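Local structure of AB hydrolase-1 domain-containing protein (Streptococcus mutans, 4L9A) at residues H37-A50 and F107-G120. The protein is an alpha/beta hydrolase that probably acts as a carboxylesterase, cleaving carboxylic ester bonds. Sequence-based numbering, arbitrary orientation.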
loop_
_atom_site.group_PDB
_atom_site.type_symbol
_atom_site.label_atom_id
_atom_site.label_comp_id
_atom_site.label_asym_id
_atom_site.label_seq_id
_atom_site.Cartn_x
_atom_site.Cartn_y
_atom_site.Cartn_z
ATOM N N HIS A 37 -6.113 13.095 5.543
ATOM C CA HIS A 37 -7.078 13.395 4.492
ATOM C C HIS A 37 -7.015 14.828 3.964
ATOM O O HIS A 37 -6.803 15.774 4.718
ATOM C CB HIS A 37 -8.491 13.097 5.008
ATOM C CG HIS A 37 -9.582 13.544 4.085
ATOM N ND1 HIS A 37 -10.245 14.741 4.243
ATOM C CD2 HIS A 37 -10.129 12.954 2.996
ATOM C CE1 HIS A 37 -11.157 14.870 3.296
ATOM N NE2 HIS A 37 -11.107 13.798 2.526
ATOM N N ARG A 38 -7.214 14.967 2.659
ATOM C CA ARG A 38 -7.303 16.266 2.008
ATOM C C ARG A 38 -8.506 16.212 1.087
ATOM O O ARG A 38 -8.692 15.237 0.354
ATOM C CB ARG A 38 -6.042 16.533 1.178
ATOM C CG ARG A 38 -5.995 17.899 0.537
ATOM C CD ARG A 38 -4.621 18.184 -0.024
ATOM N NE ARG A 38 -4.446 17.668 -1.382
ATOM C CZ ARG A 38 -3.259 17.450 -1.940
ATOM N NH1 ARG A 38 -2.151 17.683 -1.245
ATOM N NH2 ARG A 38 -3.173 16.989 -3.188
ATOM N N GLU A 39 -9.328 17.252 1.121
ATOM C CA GLU A 39 -10.482 17.328 0.236
ATOM C C GLU A 39 -10.061 17.394 -1.217
ATOM O O GLU A 39 -8.966 17.847 -1.539
ATOM C CB GLU A 39 -11.338 18.559 0.564
ATOM C CG GLU A 39 -12.378 18.313 1.636
ATOM C CD GLU A 39 -13.373 17.238 1.238
ATOM O OE1 GLU A 39 -13.453 16.914 0.029
ATOM O OE2 GLU A 39 -14.065 16.708 2.133
ATOM N N GLY A 40 -10.951 16.959 -2.095
ATOM C CA GLY A 40 -10.685 17.005 -3.520
ATOM C C GLY A 40 -11.153 15.754 -4.230
ATOM O O GLY A 40 -11.151 14.667 -3.650
ATOM N N ASN A 41 -11.550 15.920 -5.489
ATOM C CA ASN A 41 -12.107 14.847 -6.299
ATOM C C ASN A 41 -11.401 14.828 -7.660
ATOM O O ASN A 41 -11.323 15.861 -8.323
ATOM C CB ASN A 41 -13.606 15.098 -6.478
ATOM C CG ASN A 41 -14.369 13.855 -6.884
ATOM O OD1 ASN A 41 -14.258 12.806 -6.249
ATOM N ND2 ASN A 41 -15.163 13.970 -7.948
ATOM N N PRO A 42 -10.867 13.662 -8.078
ATOM C CA PRO A 42 -10.889 12.372 -7.381
ATOM C C PRO A 42 -9.926 12.336 -6.205
ATOM O O PRO A 42 -9.074 13.209 -6.050
ATOM C CB PRO A 42 -10.402 11.388 -8.454
ATOM C CG PRO A 42 -9.508 12.204 -9.320
ATOM C CD PRO A 42 -10.189 13.557 -9.386
ATOM N N CYS A 43 -10.074 11.318 -5.372
ATOM C CA CYS A 43 -9.218 11.174 -4.207
ATOM C C CYS A 43 -8.209 10.050 -4.417
ATOM O O CYS A 43 -8.582 8.930 -4.786
ATOM C CB CYS A 43 -10.072 10.903 -2.965
ATOM S SG CYS A 43 -9.145 10.765 -1.422
ATOM N N PHE A 44 -6.937 10.356 -4.196
ATOM C CA PHE A 44 -5.909 9.318 -4.147
ATOM C C PHE A 44 -5.874 8.643 -2.792
ATOM O O PHE A 44 -5.526 9.263 -1.774
ATOM C CB PHE A 44 -4.535 9.877 -4.512
ATOM C CG PHE A 44 -4.193 9.725 -5.974
ATOM C CD1 PHE A 44 -3.208 8.837 -6.386
ATOM C CD2 PHE A 44 -4.878 10.451 -6.935
ATOM C CE1 PHE A 44 -2.902 8.695 -7.741
ATOM C CE2 PHE A 44 -4.578 10.314 -8.281
ATOM C CZ PHE A 44 -3.587 9.437 -8.681
ATOM N N VAL A 45 -6.249 7.367 -2.790
ATOM C CA VAL A 45 -6.297 6.564 -1.585
ATOM C C VAL A 45 -5.033 5.703 -1.499
ATOM O O VAL A 45 -4.719 4.952 -2.432
ATOM C CB VAL A 45 -7.536 5.646 -1.593
ATOM C CG1 VAL A 45 -7.520 4.728 -0.384
ATOM C CG2 VAL A 45 -8.833 6.476 -1.658
ATOM N N PHE A 46 -4.317 5.807 -0.385
ATOM C CA PHE A 46 -3.060 5.073 -0.212
ATOM C C PHE A 46 -3.149 3.960 0.816
ATOM O O PHE A 46 -3.664 4.151 1.928
ATOM C CB PHE A 46 -1.936 6.033 0.201
ATOM C CG PHE A 46 -1.637 7.085 -0.823
ATOM C CD1 PHE A 46 -0.661 6.876 -1.789
ATOM C CD2 PHE A 46 -2.343 8.280 -0.834
ATOM C CE1 PHE A 46 -0.388 7.850 -2.737
ATOM C CE2 PHE A 46 -2.077 9.259 -1.781
ATOM C CZ PHE A 46 -1.106 9.044 -2.735
ATOM N N LEU A 47 -2.609 2.802 0.453
ATOM C CA LEU A 47 -2.476 1.688 1.371
ATOM C C LEU A 47 -1.036 1.187 1.332
ATOM O O LEU A 47 -0.454 1.018 0.263
ATOM C CB LEU A 47 -3.422 0.543 1.005
ATOM C CG LEU A 47 -4.929 0.786 0.987
ATOM C CD1 LEU A 47 -5.648 -0.423 0.375
ATOM C CD2 LEU A 47 -5.469 1.113 2.397
ATOM N N SER A 48 -0.479 0.948 2.511
ATOM C CA SER A 48 0.899 0.527 2.636
ATOM C C SER A 48 1.027 -0.982 2.537
ATOM O O SER A 48 0.026 -1.715 2.496
ATOM C CB SER A 48 1.459 1.021 3.976
ATOM O OG SER A 48 1.488 2.432 3.968
ATOM N N GLY A 49 2.266 -1.447 2.484
ATOM C CA GLY A 49 2.531 -2.869 2.574
ATOM C C GLY A 49 2.604 -3.234 4.041
ATOM O O GLY A 49 2.065 -2.535 4.898
ATOM N N ALA A 50 3.264 -4.342 4.325
ATOM C CA ALA A 50 3.420 -4.816 5.683
ATOM C C ALA A 50 4.600 -4.043 6.218
ATOM O O ALA A 50 5.615 -3.884 5.539
ATOM C CB ALA A 50 3.697 -6.331 5.707
ATOM N N PHE A 107 -15.934 10.218 4.103
ATOM C CA PHE A 107 -15.497 11.427 3.390
ATOM C C PHE A 107 -16.284 11.711 2.111
ATOM O O PHE A 107 -17.033 10.858 1.635
ATOM C CB PHE A 107 -14.002 11.367 3.083
ATOM C CG PHE A 107 -13.138 11.301 4.302
ATOM C CD1 PHE A 107 -12.898 12.441 5.057
ATOM C CD2 PHE A 107 -12.562 10.108 4.698
ATOM C CE1 PHE A 107 -12.095 12.389 6.189
ATOM C CE2 PHE A 107 -11.759 10.046 5.829
ATOM C CZ PHE A 107 -11.535 11.197 6.583
ATOM N N LYS A 108 -16.089 12.907 1.551
ATOM C CA LYS A 108 -16.969 13.423 0.497
ATOM C C LYS A 108 -16.656 12.966 -0.936
ATOM O O LYS A 108 -17.542 12.961 -1.791
ATOM C CB LYS A 108 -17.033 14.959 0.549
ATOM C CG LYS A 108 -17.699 15.522 1.802
ATOM C CD LYS A 108 -17.568 17.043 1.863
ATOM C CE LYS A 108 -18.629 17.664 2.770
ATOM N NZ LYS A 108 -18.588 17.081 4.140
ATOM N N PHE A 109 -15.404 12.598 -1.207
ATOM C CA PHE A 109 -15.007 12.278 -2.582
ATOM C C PHE A 109 -15.963 11.286 -3.240
ATOM O O PHE A 109 -16.446 10.359 -2.596
ATOM C CB PHE A 109 -13.559 11.777 -2.647
ATOM C CG PHE A 109 -13.334 10.435 -2.003
ATOM C CD1 PHE A 109 -12.998 10.339 -0.660
ATOM C CD2 PHE A 109 -13.409 9.268 -2.755
ATOM C CE1 PHE A 109 -12.759 9.094 -0.069
ATOM C CE2 PHE A 109 -13.176 8.022 -2.177
ATOM C CZ PHE A 109 -12.848 7.937 -0.823
ATOM N N GLN A 110 -16.256 11.495 -4.519
ATOM C CA GLN A 110 -17.161 10.594 -5.224
ATOM C C GLN A 110 -16.418 9.590 -6.121
ATOM O O GLN A 110 -16.939 8.518 -6.428
ATOM C CB GLN A 110 -18.219 11.375 -6.009
ATOM C CG GLN A 110 -19.349 11.898 -5.126
ATOM C CD GLN A 110 -19.902 10.819 -4.205
ATOM O OE1 GLN A 110 -20.018 9.656 -4.594
ATOM N NE2 GLN A 110 -20.223 11.197 -2.970
ATOM N N SER A 111 -15.206 9.941 -6.531
ATOM C CA SER A 111 -14.363 9.013 -7.293
ATOM C C SER A 111 -12.957 8.948 -6.698
ATOM O O SER A 111 -12.536 9.854 -5.963
ATOM C CB SER A 111 -14.307 9.420 -8.761
ATOM O OG SER A 111 -13.761 10.720 -8.890
ATOM N N TYR A 112 -12.229 7.876 -6.999
ATOM C CA TYR A 112 -10.910 7.702 -6.416
ATOM C C TYR A 112 -9.970 6.879 -7.291
ATOM O O TYR A 112 -10.401 6.178 -8.212
ATOM C CB TYR A 112 -11.035 7.025 -5.054
ATOM C CG TYR A 112 -11.502 5.591 -5.144
ATOM C CD1 TYR A 112 -12.843 5.286 -5.364
ATOM C CD2 TYR A 112 -10.604 4.546 -5.020
ATOM C CE1 TYR A 112 -13.277 3.967 -5.448
ATOM C CE2 TYR A 112 -11.020 3.222 -5.104
ATOM C CZ TYR A 112 -12.355 2.938 -5.320
ATOM O OH TYR A 112 -12.764 1.623 -5.400
ATOM N N LEU A 113 -8.684 6.989 -6.990
ATOM C CA LEU A 113 -7.681 6.046 -7.473
ATOM C C LEU A 113 -7.023 5.445 -6.247
ATOM O O LEU A 113 -6.816 6.129 -5.244
ATOM C CB LEU A 113 -6.629 6.738 -8.338
ATOM C CG LEU A 113 -7.063 7.175 -9.737
ATOM C CD1 LEU A 113 -7.781 8.511 -9.670
ATOM C CD2 LEU A 113 -5.848 7.265 -10.651
ATOM N N LEU A 114 -6.734 4.154 -6.315
ATOM C CA LEU A 114 -6.023 3.466 -5.252
ATOM C C LEU A 114 -4.546 3.401 -5.606
ATOM O O LEU A 114 -4.192 3.050 -6.733
ATOM C CB LEU A 114 -6.562 2.047 -5.098
ATOM C CG LEU A 114 -7.662 1.873 -4.056
ATOM C CD1 LEU A 114 -8.393 0.544 -4.240
ATOM C CD2 LEU A 114 -7.061 2.000 -2.663
ATOM N N CYS A 115 -3.690 3.737 -4.645
ATOM C CA CYS A 115 -2.247 3.624 -4.819
ATOM C C CYS A 115 -1.734 2.792 -3.660
ATOM O O CYS A 115 -1.881 3.175 -2.502
ATOM C CB CYS A 115 -1.582 5.009 -4.823
ATOM S SG CYS A 115 0.248 4.985 -5.008
ATOM N N VAL A 116 -1.161 1.633 -3.958
ATOM C CA VAL A 116 -0.765 0.731 -2.883
ATOM C C VAL A 116 0.634 0.196 -3.091
ATOM O O VAL A 116 1.148 0.146 -4.229
ATOM C CB VAL A 116 -1.749 -0.462 -2.754
ATOM C CG1 VAL A 116 -3.183 0.027 -2.808
ATOM C CG2 VAL A 116 -1.498 -1.498 -3.883
ATOM N N HIS A 117 1.245 -0.209 -1.984
ATOM C CA HIS A 117 2.502 -0.938 -2.017
ATOM C C HIS A 117 2.266 -2.346 -1.496
ATOM O O HIS A 117 1.534 -2.537 -0.525
ATOM C CB HIS A 117 3.551 -0.230 -1.150
ATOM C CG HIS A 117 4.876 -0.920 -1.124
ATOM N ND1 HIS A 117 5.476 -1.343 0.045
ATOM C CD2 HIS A 117 5.718 -1.271 -2.125
ATOM C CE1 HIS A 117 6.633 -1.914 -0.238
ATOM N NE2 HIS A 117 6.802 -1.887 -1.551
ATOM N N SER A 118 2.841 -3.338 -2.171
ATOM C CA SER A 118 2.956 -4.664 -1.593
ATOM C C SER A 118 1.601 -5.239 -1.135
ATOM O O SER A 118 0.659 -5.333 -1.922
ATOM C CB SER A 118 3.947 -4.592 -0.418
ATOM O OG SER A 118 4.419 -5.866 -0.046
ATOM N N ILE A 119 1.504 -5.613 0.139
ATOM C CA ILE A 119 0.344 -6.358 0.625
ATOM C C ILE A 119 -0.968 -5.568 0.516
ATOM O O ILE A 119 -2.062 -6.155 0.512
ATOM C CB ILE A 119 0.556 -6.873 2.078
ATOM C CG1 ILE A 119 -0.250 -8.140 2.335
ATOM C CG2 ILE A 119 0.264 -5.797 3.117
ATOM C CD1 ILE A 119 0.351 -9.363 1.676
ATOM N N GLY A 120 -0.853 -4.248 0.408
ATOM C CA GLY A 120 -2.018 -3.403 0.186
ATOM C C GLY A 120 -2.799 -3.787 -1.066
ATOM O O GLY A 120 -3.959 -3.397 -1.229
HETATM O O HOH W 1 -13.164 13.707 0.205
HETATM O O HOH W 2 -14.904 14.806 3.381
HETATM O O HOH W 3 4.706 -0.042 2.441
#
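Strands 43-47 and 111-117 pair in parallel, their axes 4.7 Å apart and 25° askew, through six backbone hydrogen bonds that run from Cys-43 N to Ser-111 O at one end to His-117 N and Leu-47 O at the other. Ahead of this ladder, Asn-41 OD1 accepts from two amides, each 3.0 Å away: Ser-111 N lies in the carbonyl plane on a lone pair, whereas Gln-110 N stands above that plane. On one face of the sheet Leu-113 CB sits over the centre of the Phe-44 ring, and Cys-115 SG approaches the Phe-46 ring obliquely. The two strands are neighbours in the central sheet of the alpha/beta hydrolase fold, where 111-117 leads through a type II' turn (His-117 to Gly-120) into helix 120-130; Ser-118 in this turn has a positive phi, consistent with a nucleophile elbow. On the other face Val-45 CG1 meets Leu-114 CD2 at 3.6 Å. Phe-109 CG stands between its backbone N and carbonyl carbon (chi1 68°), turning a ring face to Cys-43, whose CB lies over it toward the rim, 3.4 Å from Phe-109 CG. Farther out, the His-37 and Phe-107 rings stack face to face, centroids 3.9 Å apart and planes at 16°; one water links His-37 NE2, Glu-39 OE1 and Phe-109 N.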